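Local coordinates for DUF1987 domain-containing protein (Pseudomonas aeruginosa, PDB 6K4F) that probably acts as a regulatory phosphoprotein in the SiaABC threonine phosphorylation pathway, which controls biofilm formation in response to carbon availability, at residues Q43-D46 and W47-F51; L109-E112 and F113-D116. All coordinates share one frame; numbering follows the deposited sequence.

Interaction 1: Q43-D46 and W47-F51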
ATOM      1  N   GLN A  43      -8.547   3.486   7.802  1.00 29.14           N
ATOM      2  CA  GLN A  43      -8.489   4.834   7.247  1.00 27.83           C
ATOM      3  C   GLN A  43      -7.656   4.888   5.969  1.00 28.13           C
ATOM      4  O   GLN A  43      -7.872   5.781   5.137  1.00 27.23           O
ATOM      5  CB  GLN A  43      -7.923   5.791   8.291  1.00 24.61           C
ATOM      6  CG  GLN A  43      -6.484   5.471   8.664  1.00 25.77           C
ATOM      7  CD  GLN A  43      -6.052   6.022  10.002  1.00 25.64           C
ATOM      8  OE1 GLN A  43      -6.449   7.139  10.405  1.00 26.94           O
ATOM      9  NE2 GLN A  43      -5.201   5.257  10.706  1.00 23.29           N
ATOM     10  N   VAL A  44      -6.693   3.970   5.806  1.00 22.95           N
ATOM     11  CA  VAL A  44      -5.895   3.929   4.578  1.00 25.77           C
ATOM     12  C   VAL A  44      -6.729   3.390   3.430  1.00 29.96           C
ATOM     13  O   VAL A  44      -6.727   3.933   2.317  1.00 28.14           O
ATOM     14  CB  VAL A  44      -4.627   3.083   4.787  1.00 26.86           C
ATOM     15  CG1 VAL A  44      -3.750   3.088   3.500  1.00 28.07           C
ATOM     16  CG2 VAL A  44      -3.867   3.567   6.010  1.00 28.54           C
ATOM     17  N   ILE A  45      -7.440   2.292   3.682  1.00 32.09           N
ATOM     18  CA  ILE A  45      -8.380   1.764   2.704  1.00 31.83           C
ATOM     19  C   ILE A  45      -9.359   2.851   2.295  1.00 27.81           C
ATOM     20  O   ILE A  45      -9.621   3.075   1.105  1.00 29.72           O
ATOM     21  CB  ILE A  45      -9.100   0.534   3.287  1.00 32.90           C
ATOM     22  CG1 ILE A  45      -8.091  -0.601   3.497  1.00 37.44           C
ATOM     23  CG2 ILE A  45     -10.241   0.091   2.381  1.00 41.00           C
ATOM     24  CD1 ILE A  45      -8.651  -1.797   4.260  1.00 39.64           C
ATOM     25  N   ASP A  46      -9.906   3.555   3.287  1.00 31.02           N
ATOM     26  CA  ASP A  46     -10.854   4.629   3.018  1.00 35.29           C
ATOM     27  C   ASP A  46     -10.236   5.701   2.131  1.00 31.78           C
ATOM     28  O   ASP A  46     -10.857   6.156   1.167  1.00 36.00           O
ATOM     29  CB  ASP A  46     -11.328   5.224   4.349  1.00 36.65           C
ATOM     30  CG  ASP A  46     -12.565   6.087   4.204  1.00 59.69           C
ATOM     31  OD1 ASP A  46     -12.429   7.274   3.826  1.00 59.65           O
ATOM     32  OD2 ASP A  46     -13.674   5.582   4.486  1.00 70.24           O
ATOM     33  N   TRP A  47      -9.007   6.123   2.447  1.00 28.21           N
ATOM     34  CA  TRP A  47      -8.357   7.162   1.654  1.00 30.08           C
ATOM     35  C   TRP A  47      -8.174   6.710   0.208  1.00 33.21           C
ATOM     36  O   TRP A  47      -8.415   7.476  -0.733  1.00 32.32           O
ATOM     37  CB  TRP A  47      -7.014   7.530   2.296  1.00 31.05           C
ATOM     38  CG  TRP A  47      -6.320   8.724   1.690  1.00 31.64           C
ATOM     39  CD1 TRP A  47      -6.437  10.020   2.078  1.00 34.97           C
ATOM     40  CD2 TRP A  47      -5.387   8.711   0.602  1.00 30.09           C
ATOM     41  NE1 TRP A  47      -5.640  10.826   1.297  1.00 31.05           N
ATOM     42  CE2 TRP A  47      -4.976  10.045   0.390  1.00 36.71           C
ATOM     43  CE3 TRP A  47      -4.853   7.703  -0.206  1.00 31.94           C
ATOM     44  CZ2 TRP A  47      -4.070  10.401  -0.617  1.00 35.93           C
ATOM     45  CZ3 TRP A  47      -3.950   8.052  -1.201  1.00 34.25           C
ATOM     46  CH2 TRP A  47      -3.560   9.387  -1.394  1.00 30.98           C
ATOM     47  N   VAL A  48      -7.784   5.456   0.014  1.00 31.86           N
ATOM     48  CA  VAL A  48      -7.611   4.948  -1.345  1.00 32.79           C
ATOM     49  C   VAL A  48      -8.947   4.934  -2.071  1.00 36.57           C
ATOM     50  O   VAL A  48      -9.047   5.364  -3.228  1.00 38.28           O
ATOM     51  CB  VAL A  48      -6.966   3.553  -1.313  1.00 30.70           C
ATOM     52  CG1 VAL A  48      -6.970   2.925  -2.728  1.00 36.14           C
ATOM     53  CG2 VAL A  48      -5.553   3.648  -0.764  1.00 31.34           C
ATOM     54  N   GLU A  49      -9.997   4.450  -1.393  1.00 39.09           N
ATOM     55  CA  GLU A  49     -11.341   4.448  -1.973  1.00 40.15           C
ATOM     56  C   GLU A  49     -11.739   5.843  -2.432  1.00 44.00           C
ATOM     57  O   GLU A  49     -12.217   6.028  -3.556  1.00 45.00           O
ATOM     58  CB  GLU A  49     -12.355   3.934  -0.950  1.00 45.64           C
ATOM     59  CG  GLU A  49     -12.526   2.434  -0.874  1.00 50.05           C
ATOM     60  CD  GLU A  49     -13.394   2.017   0.309  1.00 64.10           C
ATOM     61  OE1 GLU A  49     -13.493   0.802   0.583  1.00 66.30           O
ATOM     62  OE2 GLU A  49     -13.973   2.908   0.972  1.00 69.03           O
ATOM     63  N   ARG A  50     -11.557   6.839  -1.559  1.00 46.13           N
ATOM     64  CA  ARG A  50     -11.940   8.205  -1.901  1.00 40.48           C
ATOM     65  C   ARG A  50     -11.093   8.749  -3.043  1.00 44.87           C
ATOM     66  O   ARG A  50     -11.613   9.430  -3.933  1.00 49.09           O
ATOM     67  CB  ARG A  50     -11.849   9.105  -0.665  1.00 41.50           C
ATOM     68  CG  ARG A  50     -12.839   8.724   0.445  1.00 39.66           C
ATOM     69  CD  ARG A  50     -12.852   9.721   1.597  1.00 36.82           C
ATOM     70  NE  ARG A  50     -11.749   9.518   2.537  1.00 38.55           N
ATOM     71  CZ  ARG A  50     -10.722  10.343   2.624  1.00 38.74           C
ATOM     72  NH1 ARG A  50     -10.676  11.403   1.828  1.00 44.97           N
ATOM     73  NH2 ARG A  50      -9.749  10.111   3.486  1.00 39.25           N
ATOM     74  N   PHE A  51      -9.792   8.442  -3.054  1.00 41.59           N
ATOM     75  CA  PHE A  51      -8.941   8.920  -4.136  1.00 41.84           C
ATOM     76  C   PHE A  51      -9.405   8.369  -5.478  1.00 48.49           C
ATOM     77  O   PHE A  51      -9.395   9.080  -6.492  1.00 48.39           O
ATOM     78  CB  PHE A  51      -7.485   8.533  -3.880  1.00 41.26           C
ATOM     79  CG  PHE A  51      -6.536   9.033  -4.935  1.00 40.26           C
ATOM     80  CD1 PHE A  51      -5.927  10.272  -4.802  1.00 41.28           C
ATOM     81  CD2 PHE A  51      -6.269   8.274  -6.071  1.00 38.01           C
ATOM     82  CE1 PHE A  51      -5.062  10.748  -5.774  1.00 42.60           C
ATOM     83  CE2 PHE A  51      -5.407   8.741  -7.048  1.00 38.97           C
ATOM     84  CZ  PHE A  51      -4.804   9.978  -6.903  1.00 39.23           C
TER
HETATM   85  O   HOH W   1      -9.316   8.045   5.390  1.00 30.54           O
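Two donors grip the backbone oxygen of Gln43: Trp47 N at 2.9 Å, standing above the carbonyl plane, and a water that lies 2.7 Å from Gln43 O and donates a hydrogen bond to it. The same water accepts from Arg50 NH2 at 2.8 Å, tying the arginine back to the helix two turns earlier. Arg50 NE and Asp46 OD1, 2.7 Å apart, form an i to i+4 salt bridge on alpha helix 37-53; the carboxylate oxygen lies in the guanidinium plane, although the two flat groups are turned 40° apart. The bend at chi3 of Arg50 (-81°) folds NE back to the acid, while NH2 goes on to the water; the two bonds, from different nitrogens, probably hold the rotation of the guanidinium. Val48 N and Glu49 N continue the helical bonding to Val44 O and Ile45 O. On the buried side Val44 and Ile45 pack on Ile79 of helix 70-88, Val48 reaches Leu26 and Leu59 of the sheet, and Trp47 gives its indole NH to Ser4 O. Asp46 OD2 lies 4.4 Å from Glu49 OE2, a probably unfavourable proximity of like charges, whereas Ile45 CG2 rests 3.8 Å from Glu49 OE1.

Interaction 2: L109-E112 and F113-D116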
ATOM      1  N   LEU A 109       7.012 -12.683   0.269  1.00 35.86           N
ATOM      2  CA  LEU A 109       5.673 -12.121   0.411  1.00 32.68           C
ATOM      3  C   LEU A 109       5.351 -11.175  -0.743  1.00 33.16           C
ATOM      4  O   LEU A 109       4.257 -11.237  -1.321  1.00 32.38           O
ATOM      5  CB  LEU A 109       5.553 -11.405   1.747  1.00 33.31           C
ATOM      6  CG  LEU A 109       4.222 -10.708   1.981  1.00 34.06           C
ATOM      7  CD1 LEU A 109       3.143 -11.740   2.181  1.00 36.60           C
ATOM      8  CD2 LEU A 109       4.338  -9.821   3.197  1.00 36.92           C
ATOM      9  N   ALA A 110       6.306 -10.318  -1.118  1.00 33.69           N
ATOM     10  CA  ALA A 110       6.074  -9.394  -2.224  1.00 32.35           C
ATOM     11  C   ALA A 110       5.754 -10.145  -3.506  1.00 35.77           C
ATOM     12  O   ALA A 110       4.848  -9.753  -4.254  1.00 33.46           O
ATOM     13  CB  ALA A 110       7.292  -8.490  -2.422  1.00 33.81           C
ATOM     14  N   GLU A 111       6.454 -11.261  -3.752  1.00 37.53           N
ATOM     15  CA  GLU A 111       6.203 -12.046  -4.960  1.00 39.14           C
ATOM     16  C   GLU A 111       4.815 -12.665  -4.936  1.00 36.94           C
ATOM     17  O   GLU A 111       4.136 -12.713  -5.966  1.00 36.20           O
ATOM     18  CB  GLU A 111       7.262 -13.136  -5.130  1.00 40.79           C
ATOM     19  CG  GLU A 111       8.696 -12.643  -5.163  1.00 50.20           C
ATOM     20  CD  GLU A 111       9.115 -12.120  -6.525  1.00 62.05           C
ATOM     21  OE1 GLU A 111      10.317 -11.819  -6.698  1.00 68.72           O
ATOM     22  OE2 GLU A 111       8.249 -12.000  -7.419  1.00 64.08           O
ATOM     23  N   GLU A 112       4.362 -13.125  -3.767  1.00 31.48           N
ATOM     24  CA  GLU A 112       3.011 -13.661  -3.678  1.00 36.81           C
ATOM     25  C   GLU A 112       1.964 -12.582  -3.923  1.00 35.64           C
ATOM     26  O   GLU A 112       0.974 -12.829  -4.622  1.00 34.36           O
ATOM     27  CB  GLU A 112       2.807 -14.327  -2.317  1.00 37.09           C
ATOM     28  CG  GLU A 112       3.584 -15.636  -2.211  1.00 43.87           C
ATOM     29  CD  GLU A 112       3.840 -16.059  -0.781  1.00 46.82           C
ATOM     30  OE1 GLU A 112       3.496 -15.294   0.128  1.00 46.90           O
ATOM     31  OE2 GLU A 112       4.379 -17.162  -0.569  1.00 50.94           O
ATOM     32  N   PHE A 113       2.146 -11.391  -3.342  1.00 33.18           N
ATOM     33  CA  PHE A 113       1.262 -10.275  -3.660  1.00 31.11           C
ATOM     34  C   PHE A 113       1.313  -9.958  -5.153  1.00 34.80           C
ATOM     35  O   PHE A 113       0.279  -9.710  -5.786  1.00 33.80           O
ATOM     36  CB  PHE A 113       1.669  -9.025  -2.867  1.00 28.60           C
ATOM     37  CG  PHE A 113       1.237  -9.020  -1.414  1.00 29.08           C
ATOM     38  CD1 PHE A 113       0.043  -9.578  -1.016  1.00 40.28           C
ATOM     39  CD2 PHE A 113       2.033  -8.399  -0.459  1.00 36.63           C
ATOM     40  CE1 PHE A 113      -0.347  -9.541   0.319  1.00 42.99           C
ATOM     41  CE2 PHE A 113       1.653  -8.349   0.872  1.00 41.62           C
ATOM     42  CZ  PHE A 113       0.459  -8.922   1.263  1.00 38.39           C
ATOM     43  N   ARG A 114       2.514  -9.924  -5.721  1.00 32.32           N
ATOM     44  CA  ARG A 114       2.648  -9.589  -7.141  1.00 38.26           C
ATOM     45  C   ARG A 114       1.840 -10.540  -8.024  1.00 38.59           C
ATOM     46  O   ARG A 114       1.232 -10.120  -9.017  1.00 38.69           O
ATOM     47  CB  ARG A 114       4.122  -9.610  -7.540  1.00 40.58           C
ATOM     48  CG  ARG A 114       4.376  -9.267  -9.002  1.00 37.54           C
ATOM     49  CD  ARG A 114       5.834  -8.962  -9.242  1.00 38.03           C
ATOM     50  NE  ARG A 114       6.067  -8.584 -10.631  1.00 47.03           N
ATOM     51  CZ  ARG A 114       6.634  -9.375 -11.537  1.00 44.29           C
ATOM     52  NH1 ARG A 114       7.060 -10.577 -11.191  1.00 43.66           N
ATOM     53  NH2 ARG A 114       6.800  -8.953 -12.783  1.00 37.76           N
ATOM     54  N   GLU A 115       1.790 -11.820  -7.665  1.00 37.44           N
ATOM     55  CA  GLU A 115       1.028 -12.763  -8.470  1.00 45.81           C
ATOM     56  C   GLU A 115      -0.467 -12.474  -8.443  1.00 43.59           C
ATOM     57  O   GLU A 115      -1.191 -12.928  -9.334  1.00 45.27           O
ATOM     58  CB  GLU A 115       1.326 -14.187  -7.999  1.00 53.05           C
ATOM     59  CG  GLU A 115       2.782 -14.575  -8.274  1.00 69.28           C
ATOM     60  CD  GLU A 115       3.196 -15.896  -7.651  1.00 82.13           C
ATOM     61  OE1 GLU A 115       3.306 -16.892  -8.399  1.00 87.51           O
ATOM     62  OE2 GLU A 115       3.436 -15.934  -6.424  1.00 85.53           O
ATOM     63  N   ASP A 116      -0.949 -11.719  -7.453  1.00 34.41           N
ATOM     64  CA  ASP A 116      -2.361 -11.376  -7.395  1.00 37.73           C
ATOM     65  C   ASP A 116      -2.697 -10.079  -8.122  1.00 42.24           C
ATOM     66  O   ASP A 116      -3.878  -9.717  -8.191  1.00 42.32           O
ATOM     67  CB  ASP A 116      -2.824 -11.262  -5.926  1.00 39.81           C
ATOM     68  CG  ASP A 116      -2.498 -12.504  -5.099  1.00 44.88           C
ATOM     69  OD1 ASP A 116      -2.490 -13.623  -5.668  1.00 44.39           O
ATOM     70  OD2 ASP A 116      -2.258 -12.365  -3.873  1.00 41.72           O
TER
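Phe113 N reaches Leu109 O at 2.9 Å with an almost straight N-H...O angle of 173°, and Arg114 N follows to Ala110 O, both regular alpha-helical bonds. At the next step Glu115 N divides its hydrogen between Glu111 O at 3.0 Å and, weakly, Glu112 O. The side-chain contact is hydrophobic: Leu109 lies against the ring of Phe113 one turn on. The first torsion of Phe113 (chi1 -78°) leaves its CG anti to the carbonyl carbon and leans the ring back toward Leu109. Leu109 CD1 sits over one face, 4.2 Å from the ring centroid and displaced toward the rim, a CH-pi contact, while Leu109 CG comes within 3.7 Å of Phe113 CE2. Elsewhere the ring packs on Ile73, Met77 and Leu80 of helix 70-88 and on Phe121 of the last strand. Glu111 and Arg114 are less closely engaged: Glu111 OE2 stays 4.2 Å from Arg114 NH1, longer than a salt bridge, and Arg114 NE makes a weak hydrogen bond to Phe121 O. The whole is an i to i+4 leucine-phenylalanine pair on an amphipathic helix that packs against the neighbouring helix and edge strand of this alpha/beta fold.

Interaction 1 comes first along the chain, midway through helix 37-53, and interaction 2 follows on the short helix 108-115, just before the final strand. Their centres lie 21 Å apart, on opposite sides of the chain's centre, and their nearest atoms are about 12 Å apart, so they do not touch. What joins them is helix 70-88: Ile79 meets the first helix, while Ile73, Met77 and Leu80 meet Phe113. Beneath, the mixed sheet spans the distance, with strands 6-8, 25-29 and 59-68 against helix 37-53 and edge strand 121-125 against 108-115. The two contacts thus belong to the outer helices of one SiaC-family unit, each local to its own helix.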